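PDB 1VKF: glycerol uptake operon antiterminator-related protein from Thermotoga maritima, which is of unknown function but belongs to the glycerol-3-phosphate-responsive antiterminator family, has a TIM-barrel fold and may take part in transcriptional control. Local coordinates for residues G28-D33 / R55-F60; I17-W22 / D33-L38; F60-F65 / G86-K91; V129-V134 / T151-G156. All coordinates share one frame; numbering follows the deposited sequence. Where two conformers were deposited one is given.

Interaction 1: G28-D33 / R55-F60; sequences GEIEPD and RGKTVF
Thr-58 N gives its hydrogen to Asp-33 O at 3.0 Å, and from this backbone bond the two segments diverge toward their other ends, the CA atoms lying 5.2 Å apart at Asp-33 and Lys-57 but 8.5 Å apart at Ile-30 and Arg-55. Two long cationic side chains reach across where the backbones separate. Lys-57 is bent at its second torsion (chi2 -48°), which brings CD close to the Pro-32 carbonyl; beyond the bend the chain runs straight out to the ammonium. There NZ is gripped by two backbone oxygens, Ile-30 O at 2.7 Å and Pro-32 O at 2.9 Å, the second met from above its carbonyl plane. Two peptide carbonyls thus hold the end of this buried lysine, while Asp-33 OD1 stays 4.7 Å from NZ, near but not in contact. Arg-55 is extended from CG to NE and ends edge-on at Gly-28: NH1 meets Gly-28 O at 2.7 Å, in the guanidinium plane and almost straight (176°). One water joins NH1 to Ile-30 N, while a second accepts from Gly-28 N and, weakly, from NH2. Ile-30 crosses Arg-55 at about a right angle, with CD1 3.8 Å from NH1. Gly-56 takes positive phi in the Schellman motif that ends helix 45-54 and leads into the strand. Around the contact, Ile-30 packs on Leu-52 of that helix, on Trp-182 of helix 179-182 and on Ala-19 and Leu-21 of strand 16-21, so the loop between strands 16-21 and 34-41 lies against the barrel wall.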
loop_
_atom_site.group_PDB
_atom_site.type_symbol
_atom_site.label_atom_id
_atom_site.label_comp_id
_atom_site.label_asym_id
_atom_site.label_seq_id
_atom_site.Cartn_x
_atom_site.Cartn_y
_atom_site.Cartn_z
ATOM N N GLY A 28 -15.058 12.652 -3.888
ATOM C CA GLY A 28 -16.161 11.916 -4.483
ATOM C C GLY A 28 -16.384 10.569 -3.804
ATOM O O GLY A 28 -15.861 10.348 -2.714
ATOM N N GLU A 29 -17.150 9.681 -4.433
ATOM C CA GLU A 29 -17.435 8.363 -3.887
ATOM C C GLU A 29 -16.204 7.493 -3.986
ATOM O O GLU A 29 -15.506 7.492 -4.997
ATOM C CB GLU A 29 -18.588 7.687 -4.651
ATOM C CG GLU A 29 -18.906 6.268 -4.209
ATOM C CD GLU A 29 -19.447 6.213 -2.774
ATOM O OE1 GLU A 29 -19.927 7.259 -2.307
ATOM O OE2 GLU A 29 -19.426 5.138 -2.124
ATOM N N ILE A 30 -15.953 6.719 -2.936
ATOM C CA ILE A 30 -14.883 5.740 -2.920
ATOM C C ILE A 30 -15.518 4.375 -2.736
ATOM O O ILE A 30 -15.963 4.015 -1.617
ATOM C CB ILE A 30 -13.846 6.036 -1.778
ATOM C CG1 ILE A 30 -13.243 7.437 -1.920
ATOM C CG2 ILE A 30 -12.768 4.944 -1.771
ATOM C CD1 ILE A 30 -12.444 7.929 -0.683
ATOM N N GLU A 31 -15.647 3.614 -3.825
ATOM C CA GLU A 31 -16.267 2.307 -3.732
ATOM C C GLU A 31 -15.445 1.260 -2.939
ATOM O O GLU A 31 -16.043 0.536 -2.145
ATOM C CB GLU A 31 -16.668 1.788 -5.114
ATOM C CG GLU A 31 -17.769 2.623 -5.769
ATOM C CD GLU A 31 -17.257 3.737 -6.667
ATOM O OE1 GLU A 31 -16.042 4.028 -6.685
ATOM O OE2 GLU A 31 -18.109 4.347 -7.356
ATOM N N PRO A 32 -14.124 1.146 -3.172
ATOM C CA PRO A 32 -13.316 0.155 -2.449
ATOM C C PRO A 32 -13.379 0.253 -0.922
ATOM O O PRO A 32 -13.437 1.367 -0.386
ATOM C CB PRO A 32 -11.896 0.426 -2.988
ATOM C CG PRO A 32 -12.097 0.940 -4.380
ATOM C CD PRO A 32 -13.298 1.853 -4.174
ATOM N N ASP A 33 -13.315 -0.905 -0.242
ATOM C CA ASP A 33 -13.342 -0.934 1.207
ATOM C C ASP A 33 -12.011 -0.489 1.825
ATOM O O ASP A 33 -11.988 0.022 2.970
ATOM C CB ASP A 33 -13.632 -2.357 1.716
ATOM C CG ASP A 33 -15.039 -2.824 1.411
ATOM O OD1 ASP A 33 -15.984 -2.017 1.432
ATOM O OD2 ASP A 33 -15.266 -4.003 1.131
ATOM N N ARG A 55 -16.097 7.209 6.490
ATOM C CA ARG A 55 -16.675 6.505 5.330
ATOM C C ARG A 55 -16.608 4.996 5.479
ATOM O O ARG A 55 -17.003 4.275 4.574
ATOM C CB ARG A 55 -16.042 6.936 4.043
ATOM C CG ARG A 55 -16.428 8.321 3.585
ATOM C CD ARG A 55 -15.608 8.819 2.503
ATOM N NE ARG A 55 -15.909 10.191 2.085
ATOM C CZ ARG A 55 -15.972 10.560 0.812
ATOM N NH1 ARG A 55 -15.829 9.659 -0.137
ATOM N NH2 ARG A 55 -16.199 11.821 0.484
ATOM N N GLY A 56 -16.108 4.506 6.606
ATOM C CA GLY A 56 -16.080 3.088 6.877
ATOM C C GLY A 56 -14.924 2.343 6.217
ATOM O O GLY A 56 -14.962 1.139 6.091
ATOM N N LYS A 57 -13.905 3.070 5.780
ATOM C CA LYS A 57 -12.767 2.466 5.103
ATOM C C LYS A 57 -11.695 1.987 6.075
ATOM O O LYS A 57 -11.512 2.563 7.145
ATOM C CB LYS A 57 -12.143 3.458 4.161
ATOM C CG LYS A 57 -13.105 4.075 3.134
ATOM C CD LYS A 57 -13.981 3.082 2.404
ATOM C CE LYS A 57 -15.007 3.692 1.430
ATOM N NZ LYS A 57 -15.774 2.641 0.734
ATOM N N THR A 58 -10.988 0.959 5.663
ATOM C CA THR A 58 -9.715 0.587 6.256
ATOM C C THR A 58 -8.662 1.386 5.530
ATOM O O THR A 58 -8.602 1.358 4.282
ATOM C CB THR A 58 -9.467 -0.923 6.052
ATOM O OG1 THR A 58 -10.454 -1.653 6.767
ATOM C CG2 THR A 58 -8.114 -1.385 6.645
ATOM N N VAL A 59 -7.815 2.073 6.285
ATOM C CA VAL A 59 -6.882 3.031 5.690
ATOM C C VAL A 59 -5.436 2.717 6.074
ATOM O O VAL A 59 -5.096 2.678 7.250
ATOM C CB VAL A 59 -7.208 4.510 6.059
ATOM C CG1 VAL A 59 -6.286 5.471 5.321
ATOM C CG2 VAL A 59 -8.633 4.839 5.773
ATOM N N PHE A 60 -4.610 2.471 5.056
ATOM C CA PHE A 60 -3.173 2.394 5.194
ATOM C C PHE A 60 -2.574 3.701 4.665
ATOM O O PHE A 60 -3.063 4.316 3.689
ATOM C CB PHE A 60 -2.589 1.159 4.450
ATOM C CG PHE A 60 -2.803 -0.117 5.148
ATOM C CD1 PHE A 60 -4.079 -0.632 5.330
ATOM C CD2 PHE A 60 -1.726 -0.778 5.601
ATOM C CE1 PHE A 60 -4.250 -1.831 6.003
ATOM C CE2 PHE A 60 -1.876 -2.023 6.272
ATOM C CZ PHE A 60 -3.140 -2.500 6.481
HETATM O O HOH W 1 -16.154 14.297 -1.533
HETATM O O HOH W 2 -16.974 6.988 -0.051
#

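Interaction 2: I17-W22 / D33-L38; sequences IIAALW and DVVFLL
Ile-18 lays its CG2 methyl over the centre of the Phe-36 ring, 3.7 Å from the centroid and 12° off the ring normal, a CH-pi contact made face-on. The same methyl also reaches Val-34 CG1. A second CH-pi contact closes the far end: Leu-38 CB stands above the six-membered ring of Trp-22, 3.7 Å from its centroid and only 2° off the normal. With Leu-38 CD1 anti to CA (chi2 -176°), that methyl fits between Trp-22 CZ2 and Ala-20 CB, each 3.7 Å away. Between these ends the strands run parallel. Ala-19 N bonds to Val-34 O at 2.9 Å, Ala-19 O accepts from Phe-36 N at 2.8 Å, and the pattern repeats through Leu-21 N to Phe-36 O and Leu-38 N to Leu-21 O. A water continues it at the start of the strands, donating to Ile-17 O and accepting from Val-34 N. On the face that carries Leu-21 and Val-35, Leu-21 CD1 touches Val-35 CG1 at 3.9 Å. These are the first two strands of the TIM barrel. Ala-20 and Phe-36 turn to the interior, where both meet Ser-175 of strand 173-176, whereas Leu-21, Val-35 and Leu-37 face outward onto helix 45-54, and Ala-19 and Leu-21 onto Trp-182 of helix 179-182.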
loop_
_atom_site.group_PDB
_atom_site.type_symbol
_atom_site.label_atom_id
_atom_site.label_comp_id
_atom_site.label_asym_id
_atom_site.label_seq_id
_atom_site.Cartn_x
_atom_site.Cartn_y
_atom_site.Cartn_z
ATOM N N ILE A 17 -9.838 -4.300 -6.059
ATOM C CA ILE A 17 -9.312 -2.985 -6.222
ATOM C C ILE A 17 -9.261 -2.263 -4.855
ATOM O O ILE A 17 -10.215 -2.301 -4.089
ATOM C CB ILE A 17 -10.194 -2.227 -7.203
ATOM C CG1 ILE A 17 -10.200 -2.956 -8.556
ATOM C CG2 ILE A 17 -9.748 -0.807 -7.336
ATOM C CD1 ILE A 17 -8.873 -3.049 -9.206
ATOM N N ILE A 18 -8.109 -1.693 -4.581
ATOM C CA ILE A 18 -7.821 -0.808 -3.433
ATOM C C ILE A 18 -7.776 0.631 -3.941
ATOM O O ILE A 18 -7.180 0.929 -4.993
ATOM C CB ILE A 18 -6.454 -1.194 -2.789
ATOM C CG1 ILE A 18 -6.595 -2.521 -2.139
ATOM C CG2 ILE A 18 -5.978 -0.113 -1.808
ATOM C CD1 ILE A 18 -5.274 -3.181 -1.732
ATOM N N ALA A 19 -8.414 1.538 -3.222
ATOM C CA ALA A 19 -8.480 2.928 -3.645
ATOM C C ALA A 19 -7.249 3.669 -3.157
ATOM O O ALA A 19 -7.093 3.868 -1.968
ATOM C CB ALA A 19 -9.742 3.612 -3.115
ATOM N N ALA A 20 -6.470 4.156 -4.108
ATOM C CA ALA A 20 -5.322 5.038 -3.838
ATOM C C ALA A 20 -5.792 6.503 -3.930
ATOM O O ALA A 20 -6.418 6.933 -4.941
ATOM C CB ALA A 20 -4.213 4.771 -4.844
ATOM N N LEU A 21 -5.437 7.269 -2.901
ATOM C CA LEU A 21 -5.777 8.660 -2.829
ATOM C C LEU A 21 -4.521 9.507 -2.797
ATOM O O LEU A 21 -3.646 9.313 -1.957
ATOM C CB LEU A 21 -6.611 8.956 -1.585
ATOM C CG LEU A 21 -8.057 8.434 -1.640
ATOM C CD1 LEU A 21 -8.765 8.978 -0.438
ATOM C CD2 LEU A 21 -8.764 8.804 -2.930
ATOM N N TRP A 22 -4.467 10.494 -3.703
ATOM C CA TRP A 22 -3.317 11.430 -3.742
ATOM C C TRP A 22 -3.674 12.787 -3.153
ATOM O O TRP A 22 -2.806 13.577 -2.797
ATOM C CB TRP A 22 -2.845 11.618 -5.176
ATOM C CG TRP A 22 -1.978 10.526 -5.602
ATOM C CD1 TRP A 22 -2.303 9.501 -6.475
ATOM C CD2 TRP A 22 -0.643 10.277 -5.167
ATOM N NE1 TRP A 22 -1.227 8.653 -6.611
ATOM C CE2 TRP A 22 -0.191 9.110 -5.831
ATOM C CE3 TRP A 22 0.242 10.933 -4.280
ATOM C CZ2 TRP A 22 1.080 8.584 -5.634
ATOM C CZ3 TRP A 22 1.502 10.438 -4.127
ATOM C CH2 TRP A 22 1.917 9.255 -4.782
ATOM N N ASP A 33 -13.315 -0.905 -0.242
ATOM C CA ASP A 33 -13.342 -0.934 1.207
ATOM C C ASP A 33 -12.011 -0.489 1.825
ATOM O O ASP A 33 -11.988 0.022 2.970
ATOM C CB ASP A 33 -13.632 -2.357 1.716
ATOM C CG ASP A 33 -15.039 -2.824 1.411
ATOM O OD1 ASP A 33 -15.984 -2.017 1.432
ATOM O OD2 ASP A 33 -15.266 -4.003 1.131
ATOM N N VAL A 34 -10.927 -0.693 1.089
ATOM C CA VAL A 34 -9.584 -0.379 1.552
ATOM C C VAL A 34 -9.061 0.861 0.800
ATOM O O VAL A 34 -9.131 0.942 -0.440
ATOM C CB VAL A 34 -8.624 -1.528 1.402
ATOM C CG1 VAL A 34 -7.218 -1.171 1.922
ATOM C CG2 VAL A 34 -9.156 -2.733 2.175
ATOM N N VAL A 35 -8.433 1.766 1.542
ATOM C CA VAL A 35 -7.886 2.976 0.971
ATOM C C VAL A 35 -6.405 3.038 1.328
ATOM O O VAL A 35 -6.050 2.860 2.492
ATOM C CB VAL A 35 -8.583 4.270 1.514
ATOM C CG1 VAL A 35 -7.859 5.533 1.079
ATOM C CG2 VAL A 35 -10.011 4.384 1.021
ATOM N N PHE A 36 -5.568 3.334 0.323
ATOM C CA PHE A 36 -4.182 3.694 0.559
ATOM C C PHE A 36 -4.038 5.178 0.399
ATOM O O PHE A 36 -4.242 5.698 -0.691
ATOM C CB PHE A 36 -3.268 2.952 -0.427
ATOM C CG PHE A 36 -3.046 1.522 -0.125
ATOM C CD1 PHE A 36 -3.666 0.877 0.913
ATOM C CD2 PHE A 36 -2.219 0.775 -0.958
ATOM C CE1 PHE A 36 -3.374 -0.445 1.181
ATOM C CE2 PHE A 36 -1.957 -0.539 -0.706
ATOM C CZ PHE A 36 -2.542 -1.148 0.347
ATOM N N LEU A 37 -3.764 5.903 1.486
ATOM C CA LEU A 37 -3.589 7.367 1.419
ATOM C C LEU A 37 -2.128 7.633 1.122
ATOM O O LEU A 37 -1.234 7.349 1.925
ATOM C CB LEU A 37 -3.963 7.990 2.763
ATOM C CG LEU A 37 -3.812 9.487 2.869
ATOM C CD1 LEU A 37 -4.600 10.222 1.828
ATOM C CD2 LEU A 37 -4.166 9.917 4.291
ATOM N N LEU A 38 -1.851 8.115 -0.084
ATOM C CA LEU A 38 -0.495 8.135 -0.588
ATOM C C LEU A 38 0.230 9.463 -0.409
ATOM O O LEU A 38 1.452 9.519 -0.641
ATOM C CB LEU A 38 -0.484 7.752 -2.062
ATOM C CG LEU A 38 -1.001 6.325 -2.310
ATOM C CD1 LEU A 38 -0.854 6.038 -3.787
ATOM C CD2 LEU A 38 -0.260 5.273 -1.498
HETATM O O HOH W 3 -10.541 -2.667 -1.296
#

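Interaction 3: F60-F65 / G86-K91; sequences FVDMDF and GIITIK
Phe-60 opens the pairing of two neighbouring parallel strands of the TIM barrel, joined by a beta-alpha-beta crossover through helix 73-82. One face of its ring is covered by Gly-86 CA, 3.9 Å from the centroid; a CB on that glycine would run into ring atom CE2. Phe-60 CB also touches Ile-88 CD1 at 3.8 Å. Val-61 bonds through both backbone groups, its N to Gly-86 O and its O to Ile-88 N, while its side chain turns outward to Val-79. Asp-62 sends CG anti to its backbone N (chi1 -174°) and uses OD1 to accept from Asp-64 N at 2.9 Å, an Asx turn that bends the chain as it leaves the strand. Met-63, a selenomethionine, gives its N to Ile-88 O at 3.2 Å and lays SE 4.0 Å from Ile-87 CD1, with Ala-75 and Ile-76 also touching its side chain. Asp-64 then reaches across with both carboxylate oxygens: the syn lone pair of OD2 takes Ile-90 N at 2.8 Å, and OD1 takes the Thr-89 hydroxyl. An alanine here would probably leave Ile-90 N and that hydroxyl without their carboxylate acceptor. Thr-89 OG1 has further partners, bonding to Asn-94 ND2 and accepting from Lys-91 N at 3.1 Å in an ST turn just ahead of helix 92-100.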
loop_
_atom_site.group_PDB
_atom_site.type_symbol
_atom_site.label_atom_id
_atom_site.label_comp_id
_atom_site.label_asym_id
_atom_site.label_seq_id
_atom_site.Cartn_x
_atom_site.Cartn_y
_atom_site.Cartn_z
ATOM N N PHE A 60 -4.610 2.471 5.056
ATOM C CA PHE A 60 -3.173 2.394 5.194
ATOM C C PHE A 60 -2.574 3.701 4.665
ATOM O O PHE A 60 -3.063 4.316 3.689
ATOM C CB PHE A 60 -2.589 1.159 4.450
ATOM C CG PHE A 60 -2.803 -0.117 5.148
ATOM C CD1 PHE A 60 -4.079 -0.632 5.330
ATOM C CD2 PHE A 60 -1.726 -0.778 5.601
ATOM C CE1 PHE A 60 -4.250 -1.831 6.003
ATOM C CE2 PHE A 60 -1.876 -2.023 6.272
ATOM C CZ PHE A 60 -3.140 -2.500 6.481
ATOM N N VAL A 61 -1.598 4.219 5.407
ATOM C CA VAL A 61 -0.990 5.484 5.083
ATOM C C VAL A 61 0.437 5.238 4.606
ATOM O O VAL A 61 1.197 4.556 5.274
ATOM C CB VAL A 61 -0.901 6.398 6.322
ATOM C CG1 VAL A 61 -0.129 7.665 6.029
ATOM C CG2 VAL A 61 -2.304 6.742 6.756
ATOM N N ASP A 62 0.809 5.813 3.483
ATOM C CA ASP A 62 2.217 5.772 3.036
ATOM C C ASP A 62 2.997 6.799 3.830
ATOM O O ASP A 62 2.970 7.990 3.542
ATOM C CB ASP A 62 2.359 6.082 1.551
ATOM C CG ASP A 62 3.791 5.899 1.071
ATOM O OD1 ASP A 62 4.711 5.945 1.902
ATOM O OD2 ASP A 62 4.095 5.712 -0.130
HETATM N N MSE A 63 3.619 6.334 4.885
HETATM C CA MSE A 63 4.268 7.177 5.862
HETATM C C MSE A 63 5.465 7.902 5.232
HETATM O O MSE A 63 5.849 9.003 5.657
HETATM C CB MSE A 63 4.603 6.396 7.110
HETATM C CG MSE A 63 5.683 5.416 6.904
HETATM SE SE MSE A 63 6.142 4.490 8.559
HETATM C CE MSE A 63 7.177 6.006 9.434
ATOM N N ASP A 64 5.982 7.356 4.128
ATOM C CA ASP A 64 7.116 8.000 3.478
ATOM C C ASP A 64 6.747 9.277 2.752
ATOM O O ASP A 64 7.648 10.040 2.386
ATOM C CB ASP A 64 7.733 7.068 2.425
ATOM C CG ASP A 64 8.166 5.733 2.950
ATOM O OD1 ASP A 64 8.381 5.525 4.164
ATOM O OD2 ASP A 64 8.387 4.794 2.125
ATOM N N PHE A 65 5.452 9.523 2.533
ATOM C CA PHE A 65 5.007 10.700 1.795
ATOM C C PHE A 65 4.094 11.629 2.613
ATOM O O PHE A 65 3.404 12.487 2.052
ATOM C CB PHE A 65 4.387 10.254 0.465
ATOM C CG PHE A 65 5.406 9.687 -0.499
ATOM C CD1 PHE A 65 6.058 10.505 -1.413
ATOM C CD2 PHE A 65 5.775 8.360 -0.425
ATOM C CE1 PHE A 65 7.030 9.972 -2.277
ATOM C CE2 PHE A 65 6.717 7.818 -1.262
ATOM C CZ PHE A 65 7.361 8.632 -2.196
ATOM N N GLY A 86 -2.956 1.006 9.311
ATOM C CA GLY A 86 -1.628 0.486 9.033
ATOM C C GLY A 86 -0.784 1.451 8.219
ATOM O O GLY A 86 -1.200 2.565 7.848
ATOM N N ILE A 87 0.443 1.018 7.936
ATOM C CA ILE A 87 1.350 1.812 7.195
ATOM C C ILE A 87 1.841 1.095 5.945
ATOM O O ILE A 87 1.888 -0.106 5.884
ATOM C CB ILE A 87 2.542 2.304 8.037
ATOM C CG1 ILE A 87 3.404 1.161 8.517
ATOM C CG2 ILE A 87 2.065 3.148 9.264
ATOM C CD1 ILE A 87 4.581 0.917 7.693
ATOM N N ILE A 88 2.278 1.894 4.989
ATOM C CA ILE A 88 2.988 1.471 3.787
ATOM C C ILE A 88 4.326 2.203 3.785
ATOM O O ILE A 88 4.407 3.352 4.185
ATOM C CB ILE A 88 2.230 1.943 2.544
ATOM C CG1 ILE A 88 0.861 1.259 2.437
ATOM C CG2 ILE A 88 3.014 1.652 1.266
ATOM C CD1 ILE A 88 -0.122 2.071 1.677
ATOM N N THR A 89 5.382 1.523 3.392
ATOM C CA THR A 89 6.695 2.141 3.373
ATOM C C THR A 89 7.628 1.328 2.462
ATOM O O THR A 89 7.395 0.150 2.262
ATOM C CB THR A 89 7.290 2.171 4.831
ATOM O OG1 THR A 89 8.542 2.850 4.843
ATOM C CG2 THR A 89 7.601 0.784 5.369
ATOM N N ILE A 90 8.653 1.987 1.959
ATOM C CA ILE A 90 9.761 1.322 1.218
ATOM C C ILE A 90 10.947 1.009 2.143
ATOM O O ILE A 90 11.901 0.357 1.726
ATOM C CB ILE A 90 10.192 2.208 0.010
ATOM C CG1 ILE A 90 11.106 1.455 -0.999
ATOM C CG2 ILE A 90 10.954 3.457 0.431
ATOM C CD1 ILE A 90 10.433 0.486 -1.807
ATOM N N LYS A 91 10.915 1.521 3.381
ATOM C CA LYS A 91 12.047 1.394 4.322
ATOM C C LYS A 91 11.905 0.182 5.204
ATOM O O LYS A 91 11.031 0.187 6.070
ATOM C CB LYS A 91 12.158 2.623 5.227
ATOM C CG LYS A 91 12.263 3.971 4.500
ATOM C CD LYS A 91 13.574 4.154 3.745
ATOM C CE LYS A 91 13.575 5.450 2.934
ATOM N NZ LYS A 91 14.808 5.656 2.083
#

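Interaction 4: V129-V134 / T151-G156; sequences VDVVEV and TVIAAG
Strands 131-135 and 151-155, with helix 140-144 between them, form a beta-alpha-beta unit of the TIM barrel, and this contact is their parallel pairing. Five backbone bonds run along it, from Thr-151 N to Asp-130 O at 2.9 Å through to Ala-155 N to Val-134 O at 3.0 Å. Thr-151, Val-132, Ile-153 and Val-134 each bond through both N and O. The Glu-133 CA hydrogen adds a close approach to Ile-153 O, at a CA to O distance of 3.1 Å. Val-131, Glu-133, Thr-151 and Ile-153 share the inward face. Val-131 and Thr-151 lie side by side, pointing the same way, and Val-131 CG1 meets Ile-153 CD1 at 3.8 Å. Glu-133 has CG anti to its backbone N (chi1 -175°) and an extended chain that crosses Ile-153 at a slant and reaches the Ala-155 methyl: CG is 3.8 Å and OE2 3.5 Å from Ala-155 CB. Its other oxygen, OE1, forms a salt bridge with Arg-108 NE, so the buried carboxylate has a charged partner on strand 105-110. An alanine in place of Glu-133 would probably leave Arg-108 without this charged mate inside the barrel and open a gap beside Ala-155 CB. On the outward face Val-134 CG2 touches Val-152 CG1 at 3.7 Å. That face packs under helix 140-144, with Val-134 on Ala-140 and Val-143 and Val-152 on Ala-144, while strands 105-110 and 173-176 flank the pair in the sheet.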
loop_
_atom_site.group_PDB
_atom_site.type_symbol
_atom_site.label_atom_id
_atom_site.label_comp_id
_atom_site.label_asym_id
_atom_site.label_seq_id
_atom_site.Cartn_x
_atom_site.Cartn_y
_atom_site.Cartn_z
ATOM N N VAL A 129 8.058 -10.794 5.636
ATOM C CA VAL A 129 7.053 -9.880 5.105
ATOM C C VAL A 129 5.856 -10.638 4.533
ATOM O O VAL A 129 5.988 -11.383 3.571
ATOM C CB VAL A 129 7.657 -9.001 4.027
ATOM C CG1 VAL A 129 6.603 -8.107 3.432
ATOM C CG2 VAL A 129 8.845 -8.220 4.575
ATOM N N ASP A 130 4.683 -10.428 5.113
ATOM C CA ASP A 130 3.482 -11.151 4.702
ATOM C C ASP A 130 2.812 -10.479 3.486
ATOM O O ASP A 130 2.211 -11.148 2.677
ATOM C CB ASP A 130 2.454 -11.146 5.834
ATOM C CG ASP A 130 3.017 -11.658 7.151
ATOM O OD1 ASP A 130 3.590 -12.771 7.152
ATOM O OD2 ASP A 130 2.930 -11.001 8.228
ATOM N N VAL A 131 2.877 -9.151 3.460
ATOM C CA VAL A 131 2.152 -8.304 2.479
ATOM C C VAL A 131 3.098 -7.324 1.780
ATOM O O VAL A 131 3.766 -6.487 2.400
ATOM C CB VAL A 131 0.983 -7.518 3.110
ATOM C CG1 VAL A 131 0.183 -6.749 2.035
ATOM C CG2 VAL A 131 0.053 -8.476 3.871
ATOM N N VAL A 132 3.187 -7.483 0.472
ATOM C CA VAL A 132 4.116 -6.713 -0.326
ATOM C C VAL A 132 3.340 -6.001 -1.438
ATOM O O VAL A 132 2.475 -6.621 -2.046
ATOM C CB VAL A 132 5.181 -7.640 -1.010
ATOM C CG1 VAL A 132 6.147 -6.797 -1.770
ATOM C CG2 VAL A 132 5.911 -8.478 -0.002
ATOM N N GLU A 133 3.657 -4.741 -1.690
ATOM C CA GLU A 133 3.162 -3.992 -2.843
ATOM C C GLU A 133 4.240 -3.905 -3.906
ATOM O O GLU A 133 5.292 -3.302 -3.695
ATOM C CB GLU A 133 2.672 -2.612 -2.448
ATOM C CG GLU A 133 2.023 -1.824 -3.608
ATOM C CD GLU A 133 1.567 -0.451 -3.173
ATOM O OE1 GLU A 133 2.436 0.351 -2.824
ATOM O OE2 GLU A 133 0.356 -0.198 -3.232
ATOM N N VAL A 134 3.954 -4.503 -5.040
ATOM C CA VAL A 134 4.929 -4.582 -6.149
ATOM C C VAL A 134 4.579 -3.576 -7.214
ATOM O O VAL A 134 3.458 -3.549 -7.724
ATOM C CB VAL A 134 4.979 -5.969 -6.751
ATOM C CG1 VAL A 134 5.919 -5.981 -7.958
ATOM C CG2 VAL A 134 5.383 -7.000 -5.700
ATOM N N THR A 151 1.002 -12.307 0.271
ATOM C CA THR A 151 0.020 -11.450 -0.384
ATOM C C THR A 151 0.729 -10.394 -1.192
ATOM O O THR A 151 1.556 -9.667 -0.652
ATOM C CB THR A 151 -0.844 -10.785 0.666
ATOM O OG1 THR A 151 -1.509 -11.785 1.429
ATOM C CG2 THR A 151 -1.976 -10.010 0.027
ATOM N N VAL A 152 0.444 -10.328 -2.489
ATOM C CA VAL A 152 0.972 -9.277 -3.344
ATOM C C VAL A 152 -0.154 -8.316 -3.777
ATOM O O VAL A 152 -1.214 -8.733 -4.243
ATOM C CB VAL A 152 1.700 -9.861 -4.583
ATOM C CG1 VAL A 152 2.150 -8.735 -5.538
ATOM C CG2 VAL A 152 2.882 -10.717 -4.140
ATOM N N ILE A 153 0.091 -7.027 -3.586
ATOM C CA ILE A 153 -0.728 -5.975 -4.135
ATOM C C ILE A 153 0.059 -5.352 -5.260
ATOM O O ILE A 153 1.211 -4.936 -5.083
ATOM C CB ILE A 153 -1.011 -4.929 -3.063
ATOM C CG1 ILE A 153 -1.752 -5.535 -1.893
ATOM C CG2 ILE A 153 -1.790 -3.729 -3.678
ATOM C CD1 ILE A 153 -1.635 -4.734 -0.631
ATOM N N ALA A 154 -0.550 -5.292 -6.428
ATOM C CA ALA A 154 0.060 -4.657 -7.563
ATOM C C ALA A 154 -0.244 -3.189 -7.557
ATOM O O ALA A 154 -1.332 -2.788 -7.221
ATOM C CB ALA A 154 -0.452 -5.269 -8.827
ATOM N N ALA A 155 0.724 -2.380 -7.938
ATOM C CA ALA A 155 0.442 -0.953 -8.137
ATOM C C ALA A 155 1.326 -0.327 -9.169
ATOM O O ALA A 155 2.511 -0.657 -9.284
ATOM C CB ALA A 155 0.610 -0.209 -6.753
ATOM N N GLY A 156 0.783 0.678 -9.858
ATOM C CA GLY A 156 1.570 1.481 -10.779
ATOM C C GLY A 156 1.376 1.181 -12.237
ATOM O O GLY A 156 1.567 0.061 -12.687
#

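How the interactions relate
All four contacts belong to one closed parallel sheet. Interactions 1 and 2 share Asp-33 and have centres about 7 Å apart; Thr-58 O to Val-35 N and Phe-60 O to Leu-37 N, both 2.8 Å, link their strands. Phe-60 carries strand 58-62 on into interaction 3. Across the interior, Phe-36 of interaction 2 packs against both other contacts: its CG lies 3.5 Å from Ile-88 CD1 of interaction 3, and its CE2 lies 3.4 Å from Glu-133 OE2 of interaction 4. A bound citrate, probably from the crystallisation liquor, hydrogen-bonds to Trp-22 NE1 and lies about 3 Å from the Ala-155 side chain, at the C-terminal strand ends where TIM barrels usually hold their ligands.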